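Local coordinates for protein probable TonB-dependent receptor (Pseudomonas aeruginosa, PDB 4K3F) that probably serves as the periplasmic, lipid-anchored binding protein of a methionine transporter, holding its amino-acid ligand in the cleft between two lobes, at residues A[58-61]-A[62-65]; A[23-26]-A[27-30]; A[226-229]-A[230-234]. All coordinates share one frame; numbering follows the deposited sequence.

Contact 1: residues A[58-61]-A[62-65]; sequences QHQP and YLDE. With MSE (selenomethionine), chain B.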
loop_
_atom_site.group_PDB
_atom_site.type_symbol
_atom_site.label_atom_id
_atom_site.label_comp_id
_atom_site.label_asym_id
_atom_site.label_seq_id
_atom_site.Cartn_x
_atom_site.Cartn_y
_atom_site.Cartn_z
ATOM N N GLN A 58 5.742 -0.048 -0.284
ATOM C CA GLN A 58 5.059 -1.080 -1.126
ATOM C C GLN A 58 4.879 -2.363 -0.346
ATOM O O GLN A 58 5.480 -2.539 0.733
ATOM C CB GLN A 58 5.869 -1.352 -2.396
ATOM C CG GLN A 58 7.118 -2.207 -2.133
ATOM C CD GLN A 58 8.145 -2.020 -3.220
ATOM O OE1 GLN A 58 7.883 -2.247 -4.406
ATOM N NE2 GLN A 58 9.282 -1.497 -2.843
ATOM N N HIS A 59 4.048 -3.249 -0.888
ATOM C CA HIS A 59 3.914 -4.591 -0.362
ATOM C C HIS A 59 4.703 -5.557 -1.253
ATOM O O HIS A 59 5.246 -5.195 -2.286
ATOM C CB HIS A 59 2.443 -5.012 -0.202
ATOM C CG HIS A 59 1.548 -4.707 -1.394
ATOM N ND1 HIS A 59 1.747 -5.273 -2.649
ATOM C CD2 HIS A 59 0.464 -3.911 -1.520
ATOM C CE1 HIS A 59 0.807 -4.844 -3.481
ATOM N NE2 HIS A 59 0.002 -4.028 -2.808
ATOM N N GLN A 60 4.830 -6.786 -0.804
ATOM C CA GLN A 60 5.680 -7.767 -1.500
ATOM C C GLN A 60 5.154 -8.130 -2.865
ATOM O O GLN A 60 5.939 -8.227 -3.810
ATOM C CB GLN A 60 5.938 -9.013 -0.629
ATOM C CG GLN A 60 6.998 -9.954 -1.199
ATOM C CD GLN A 60 8.405 -9.656 -0.776
ATOM O OE1 GLN A 60 8.689 -9.439 0.421
ATOM N NE2 GLN A 60 9.329 -9.719 -1.748
ATOM N N PRO A 61 3.825 -8.341 -3.012
ATOM C CA PRO A 61 3.385 -8.604 -4.377
ATOM C C PRO A 61 3.787 -7.522 -5.372
ATOM O O PRO A 61 4.240 -7.825 -6.469
ATOM C CB PRO A 61 1.886 -8.754 -4.238
ATOM C CG PRO A 61 1.708 -9.266 -2.825
ATOM C CD PRO A 61 2.765 -8.597 -2.010
ATOM N N TYR A 62 3.670 -6.287 -4.976
ATOM C CA TYR A 62 4.041 -5.151 -5.836
ATOM C C TYR A 62 5.542 -5.187 -6.171
ATOM O O TYR A 62 5.933 -5.030 -7.341
ATOM C CB TYR A 62 3.652 -3.822 -5.164
ATOM C CG TYR A 62 3.914 -2.646 -6.056
ATOM C CD1 TYR A 62 5.154 -2.044 -6.077
ATOM C CD2 TYR A 62 2.925 -2.161 -6.945
ATOM C CE1 TYR A 62 5.413 -0.981 -6.897
ATOM C CE2 TYR A 62 3.182 -1.088 -7.783
ATOM C CZ TYR A 62 4.418 -0.508 -7.762
ATOM O OH TYR A 62 4.671 0.549 -8.637
ATOM N N LEU A 63 6.358 -5.447 -5.174
ATOM C CA LEU A 63 7.803 -5.501 -5.350
ATOM C C LEU A 63 8.147 -6.580 -6.352
ATOM O O LEU A 63 8.992 -6.395 -7.228
ATOM C CB LEU A 63 8.511 -5.743 -4.013
ATOM C CG LEU A 63 9.998 -5.943 -4.151
ATOM C CD1 LEU A 63 10.710 -4.736 -4.731
ATOM C CD2 LEU A 63 10.606 -6.386 -2.816
ATOM N N ASP A 64 7.582 -7.763 -6.138
ATOM C CA ASP A 64 7.948 -8.898 -6.998
ATOM C C ASP A 64 7.613 -8.598 -8.481
ATOM O O ASP A 64 8.415 -8.878 -9.430
ATOM C CB ASP A 64 7.214 -10.172 -6.556
ATOM C CG ASP A 64 7.658 -10.691 -5.191
ATOM O OD1 ASP A 64 8.715 -10.299 -4.692
ATOM O OD2 ASP A 64 6.909 -11.548 -4.616
ATOM N N GLU A 65 6.412 -8.044 -8.702
ATOM C CA GLU A 65 5.987 -7.647 -10.026
ATOM C C GLU A 65 6.837 -6.519 -10.580
ATOM O O GLU A 65 7.192 -6.523 -11.770
ATOM C CB GLU A 65 4.513 -7.241 -9.985
ATOM C CG GLU A 65 3.949 -6.742 -11.301
ATOM C CD GLU A 65 4.071 -7.707 -12.469
ATOM O OE1 GLU A 65 4.173 -8.943 -12.272
ATOM O OE2 GLU A 65 3.983 -7.210 -13.609
HETATM N N MSE B 300 0.637 1.491 0.972
HETATM C CA MSE B 300 0.057 0.825 -0.230
HETATM C C MSE B 300 -0.883 -0.261 0.280
HETATM O O MSE B 300 -0.530 -0.985 1.217
HETATM O OXT MSE B 300 -1.988 -0.426 -0.251
HETATM C CB MSE B 300 1.145 0.224 -1.135
HETATM C CG MSE B 300 0.575 -0.426 -2.373
HETATM SE SE MSE B 300 1.997 -1.325 -3.388
HETATM C CE MSE B 300 2.973 0.182 -3.976
#

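Contact 2: residues A[23-26]-A[27-30]; sequences PLLA and KEGV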
loop_
_atom_site.group_PDB
_atom_site.type_symbol
_atom_site.label_atom_id
_atom_site.label_comp_id
_atom_site.label_asym_id
_atom_site.label_seq_id
_atom_site.Cartn_x
_atom_site.Cartn_y
_atom_site.Cartn_z
ATOM N N PRO A 23 14.662 9.423 15.755
ATOM C CA PRO A 23 15.462 9.637 16.987
ATOM C C PRO A 23 15.985 8.378 17.655
ATOM O O PRO A 23 17.086 8.413 18.196
ATOM C CB PRO A 23 14.497 10.360 17.906
ATOM C CG PRO A 23 13.574 11.073 16.965
ATOM C CD PRO A 23 13.362 10.135 15.820
ATOM N N LEU A 24 15.203 7.302 17.631
ATOM C CA LEU A 24 15.640 6.013 18.169
ATOM C C LEU A 24 16.900 5.529 17.460
ATOM O O LEU A 24 17.839 5.035 18.103
ATOM C CB LEU A 24 14.549 4.929 18.035
ATOM C CG LEU A 24 13.294 5.090 18.883
ATOM C CD1 LEU A 24 12.311 3.967 18.579
ATOM C CD2 LEU A 24 13.676 5.158 20.368
ATOM N N LEU A 25 16.929 5.708 16.148
ATOM C CA LEU A 25 18.080 5.295 15.366
ATOM C C LEU A 25 19.276 6.171 15.641
ATOM O O LEU A 25 20.397 5.665 15.737
ATOM C CB LEU A 25 17.730 5.275 13.878
ATOM C CG LEU A 25 16.975 3.995 13.521
ATOM C CD1 LEU A 25 16.596 4.176 12.099
ATOM C CD2 LEU A 25 17.846 2.757 13.625
ATOM N N ALA A 26 19.056 7.466 15.806
ATOM C CA ALA A 26 20.158 8.389 16.135
ATOM C C ALA A 26 20.901 7.915 17.379
ATOM O O ALA A 26 22.135 7.988 17.444
ATOM C CB ALA A 26 19.645 9.807 16.330
ATOM N N LYS A 27 20.153 7.364 18.335
ATOM C CA LYS A 27 20.753 6.893 19.579
ATOM C C LYS A 27 21.541 5.600 19.384
ATOM O O LYS A 27 22.316 5.245 20.261
ATOM C CB LYS A 27 19.682 6.668 20.653
ATOM C CG LYS A 27 18.950 7.947 21.046
ATOM C CD LYS A 27 19.880 9.020 21.580
ATOM C CE LYS A 27 19.185 9.805 22.682
ATOM N NZ LYS A 27 20.049 10.877 23.246
ATOM N N GLU A 28 21.339 4.902 18.253
ATOM C CA GLU A 28 22.119 3.707 17.904
ATOM C C GLU A 28 23.129 3.985 16.793
ATOM O O GLU A 28 23.605 3.040 16.148
ATOM C CB GLU A 28 21.205 2.618 17.391
ATOM C CG GLU A 28 19.994 2.358 18.215
ATOM C CD GLU A 28 19.256 1.203 17.647
ATOM O OE1 GLU A 28 19.639 0.059 17.973
ATOM O OE2 GLU A 28 18.343 1.448 16.827
ATOM N N GLY A 29 23.454 5.242 16.564
ATOM C CA GLY A 29 24.526 5.608 15.649
ATOM C C GLY A 29 24.114 5.575 14.185
ATOM O O GLY A 29 24.962 5.416 13.297
ATOM N N VAL A 30 22.819 5.751 13.920
ATOM C CA VAL A 30 22.323 5.744 12.553
ATOM C C VAL A 30 21.586 7.015 12.270
ATOM O O VAL A 30 20.682 7.374 13.015
ATOM C CB VAL A 30 21.373 4.552 12.271
ATOM C CG1 VAL A 30 20.718 4.716 10.898
ATOM C CG2 VAL A 30 22.140 3.256 12.379
#

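Contact 3: residues A[226-229]-A[230-234]; sequences QFIQ and EKYKG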
loop_
_atom_site.group_PDB
_atom_site.type_symbol
_atom_site.label_atom_id
_atom_site.label_comp_id
_atom_site.label_asym_id
_atom_site.label_seq_id
_atom_site.Cartn_x
_atom_site.Cartn_y
_atom_site.Cartn_z
ATOM N N GLN A 226 2.875 1.364 19.067
ATOM C CA GLN A 226 2.003 2.293 19.759
ATOM C C GLN A 226 1.674 3.487 18.876
ATOM O O GLN A 226 0.513 3.914 18.818
ATOM C CB GLN A 226 2.660 2.773 21.069
ATOM C CG GLN A 226 1.887 3.841 21.857
ATOM C CD GLN A 226 0.487 3.410 22.225
ATOM O OE1 GLN A 226 0.300 2.281 22.662
ATOM N NE2 GLN A 226 -0.507 4.308 22.056
ATOM N N PHE A 227 2.695 4.058 18.232
ATOM C CA PHE A 227 2.450 5.208 17.376
ATOM C C PHE A 227 1.424 4.836 16.306
ATOM O O PHE A 227 0.493 5.573 16.035
ATOM C CB PHE A 227 3.746 5.723 16.701
ATOM C CG PHE A 227 3.487 6.723 15.601
ATOM C CD1 PHE A 227 3.128 8.031 15.904
ATOM C CD2 PHE A 227 3.589 6.363 14.275
ATOM C CE1 PHE A 227 2.860 8.950 14.902
ATOM C CE2 PHE A 227 3.332 7.272 13.269
ATOM C CZ PHE A 227 2.959 8.568 13.583
ATOM N N ILE A 228 1.628 3.690 15.654
ATOM C CA ILE A 228 0.746 3.274 14.550
ATOM C C ILE A 228 -0.692 3.134 15.060
ATOM O O ILE A 228 -1.652 3.586 14.435
ATOM C CB ILE A 228 1.241 1.950 13.917
ATOM C CG1 ILE A 228 2.536 2.194 13.113
ATOM C CG2 ILE A 228 0.171 1.350 13.020
ATOM C CD1 ILE A 228 3.280 0.935 12.706
ATOM N N GLN A 229 -0.839 2.483 16.194
ATOM C CA GLN A 229 -2.170 2.276 16.761
ATOM C C GLN A 229 -2.932 3.581 17.090
ATOM O O GLN A 229 -4.111 3.776 16.714
ATOM C CB GLN A 229 -2.023 1.414 18.017
ATOM C CG GLN A 229 -1.764 -0.051 17.687
ATOM C CD GLN A 229 -1.401 -0.857 18.910
ATOM O OE1 GLN A 229 -0.963 -0.306 19.918
ATOM N NE2 GLN A 229 -1.543 -2.173 18.817
ATOM N N GLU A 230 -2.270 4.473 17.815
ATOM C CA GLU A 230 -2.906 5.724 18.251
ATOM C C GLU A 230 -3.091 6.707 17.090
ATOM O O GLU A 230 -4.084 7.421 17.040
ATOM C CB GLU A 230 -2.107 6.370 19.396
ATOM C CG GLU A 230 -0.819 7.047 18.941
ATOM C CD GLU A 230 -0.065 7.739 20.073
ATOM O OE1 GLU A 230 0.526 7.008 20.909
ATOM O OE2 GLU A 230 -0.042 9.009 20.095
ATOM N N LYS A 231 -2.137 6.740 16.151
ATOM C CA LYS A 231 -2.193 7.739 15.082
ATOM C C LYS A 231 -3.276 7.395 14.054
ATOM O O LYS A 231 -4.038 8.263 13.629
ATOM C CB LYS A 231 -0.815 7.880 14.430
ATOM C CG LYS A 231 -0.764 8.882 13.301
ATOM C CD LYS A 231 -0.814 10.334 13.742
ATOM C CE LYS A 231 -0.728 11.213 12.504
ATOM N NZ LYS A 231 -0.957 12.634 12.821
ATOM N N TYR A 232 -3.332 6.133 13.634
ATOM C CA TYR A 232 -4.177 5.755 12.505
ATOM C C TYR A 232 -5.461 5.049 12.922
ATOM O O TYR A 232 -6.302 4.801 12.068
ATOM C CB TYR A 232 -3.350 4.935 11.485
ATOM C CG TYR A 232 -2.093 5.660 11.080
ATOM C CD1 TYR A 232 -2.145 6.803 10.286
ATOM C CD2 TYR A 232 -0.844 5.238 11.535
ATOM C CE1 TYR A 232 -0.997 7.494 9.938
ATOM C CE2 TYR A 232 0.305 5.928 11.223
ATOM C CZ TYR A 232 0.225 7.056 10.431
ATOM O OH TYR A 232 1.365 7.731 10.129
ATOM N N LYS A 233 -5.576 4.679 14.195
ATOM C CA LYS A 233 -6.863 4.224 14.779
ATOM C C LYS A 233 -7.496 3.080 13.948
ATOM O O LYS A 233 -8.701 3.075 13.622
ATOM C CB LYS A 233 -7.809 5.387 14.928
ATOM C CG LYS A 233 -7.353 6.396 15.969
ATOM C CD LYS A 233 -8.193 7.645 15.858
ATOM C CE LYS A 233 -7.879 8.599 16.993
ATOM N NZ LYS A 233 -8.826 9.749 17.022
ATOM N N GLY A 234 -6.649 2.110 13.613
ATOM C CA GLY A 234 -7.098 0.898 12.945
ATOM C C GLY A 234 -7.001 0.949 11.424
ATOM O O GLY A 234 -7.130 -0.082 10.766
HETATM O O HOH W 1 -3.848 2.142 13.548
#

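Contact 1: residues A[58-61]-A[62-65]
His59 and Tyr62 meet at the first turn of helix 60-70, and both touch the side chain of the bound selenomethionine. His59 sits at the N-cap position. Its CG lies between its own backbone N and carbonyl carbon (chi1 46°), which folds the ring back over the start of the helix. ND1 then accepts from Tyr62 N at 3.2 Å, with the donor tilted slightly from the ring plane. The cap is thus made by an imidazole nitrogen. The other ring nitrogen, NE2, bonds to Asn112, so the imidazole is held from both ends. One face of this ring carries the selenium, which is 3.4 Å from His59 NE2 and displaced toward the rim.

The Tyr62 ring stands beside the ligand tip. The methyl CE of selenomethionine lies over the centre of one face, 3.6 Å above the plane. Gln58 OE1 comes in at the ring edge, in plane, 3.2 Å from Tyr62 CD1. Tyr62 OH bonds to Tyr40 O.

This strand-to-helix junction lines the ligand pocket of an NlpA-type periplasmic binding protein. His59 and Tyr62 lie against the selenium, and Gln58 CB and the Tyr62 ring against the methyl, while Glu83, Arg115, Asn171 and Asn198 hydrogen-bond to the ligand. Gln58 runs across the flank of Leu63, with OE1 3.6 Å from Leu63 CB; its NE2 is tied to Asn44.

On the outer side, Gln60 bends at chi2 (89°) and brings NE2 to Asp64 OD1 at 3.1 Å, on the syn side of the carboxylate and somewhat out of its plane. The N-H points almost straight at the oxygen. The backbone adds Asp64 N to Gln60 O at 2.9 Å.

Contact 2: residues A[23-26]-A[27-30]
Lys27 N bonds to Pro23 O at 3.2 Å, and more weakly to Leu24 O, as helix 11-26 comes to its end. The lysine side chain starts back along the helix, with CG 3.4 Å from Pro23 O, then bends at chi2 and chi3 and leads away.

Glu28 follows. Its N donates to Leu25 O at 2.8 Å. Its CG is anti to its own carbonyl carbon (chi1 -48°), which lays the chain over the last helical turn, where CG is 3.4 Å from Leu24 O. Farther out, OE2 lies 3.5 Å from Leu25 CD2, a contact of oxygen with methyl.

Gly29 has a positive phi of 80°. It is the C-prime residue of a Schellman motif, and Ala26 to Gly29 form a type I beta turn. Gly29 N bonds to Ala26 O at 3.2 Å.

Val30 completes the motif: its N bonds to Leu25 O at 3.0 Å. Leu25 O therefore accepts two backbone bonds, from Glu28 N and Val30 N, one from above and one from below the carbonyl plane. The reversal also makes the two apolar side chains run alongside each other, with Leu25 CB 4.0 Å from Val30 CB.

The turn links helix 11-26 to strand 30-36, an outermost strand of its mixed sheet. Leu25 and Val30 both pack on helix 210-218. Glu28 O bonds there to Lys214 NZ, Gly29 pairs through its backbone with Glu3, and Val30 also touches Glu3 and Leu5 of strand 3-9.

Contact 3: residues A[226-229]-A[230-234]
Lys231 runs alongside the Phe227 ring, one helical turn away. Lys231 CB sits over one face of the phenyl ring, toward its rim, in a CH-pi contact 4.0 Å from the ring centroid. With CG opposite the backbone N (chi1 180°), the lysine chain follows the ring, and Lys231 CG comes 3.7 Å from Phe227 CZ. The same CG lies over the centre of the Tyr232 ring, 3.5 Å above its plane, so the aliphatic chain touches both rings. The two ring planes are nearly perpendicular, yet they meet obliquely, with Phe227 CE2 3.9 Å from Tyr232 CE2. Tyr232 CD2 packs beside Ile228 as well.

The outer flank of the helix carries a polar pair. Gln226 NE2 donates to Glu230 OE1 at 3.1 Å, on the anti side of the carboxylate and somewhat out of its plane. A chi1 of 75° swings the glutamate chain back toward Gln226, and it then runs straight.

Behind these side chains the helical backbone sets the spacing, with Lys231 N bonded to Phe227 O at 2.9 Å. The helical bonds run out at Lys233, where phi turns positive; its N still bonds to Gln229 O. A water bridges the end of the helix: it donates to Ile228 O at 2.8 Å and accepts from Gly234 N. Ile228 O thus holds both this water and Tyr232 N.

The whole turn closes helix 222-232. Its aromatic side lies on helix 11-26, where Phe227 touches Val20 and Tyr232 touches Val12 and Pro13. Tyr232 OH bonds to Glu16, which Lys231 also touches. Ile228 and Gln229 rest on Pro238 of strand 237-238.

How the contacts relate
Contact 1 is the most central, its centre about 9 Å from the chain centre, and of the three it alone touches the selenomethionine. Contacts 2 and 3 lie farther out, with half or more of their residues exposed and two buried in each. Contact 1 begins helix 60-70 with a side-chain cap, whereas contacts 2 and 3 end helices with positive-phi residues. Helix 11-26 connects these two: contact 2 terminates it and contact 3 packs against it. Contacts 1 and 3 both pair an amide with a carboxylate. Contact 2 is held chiefly by backbone bonds; contact 1 turns its rings to the ligand, and contact 3 packs its rings on each other and on a lysine chain.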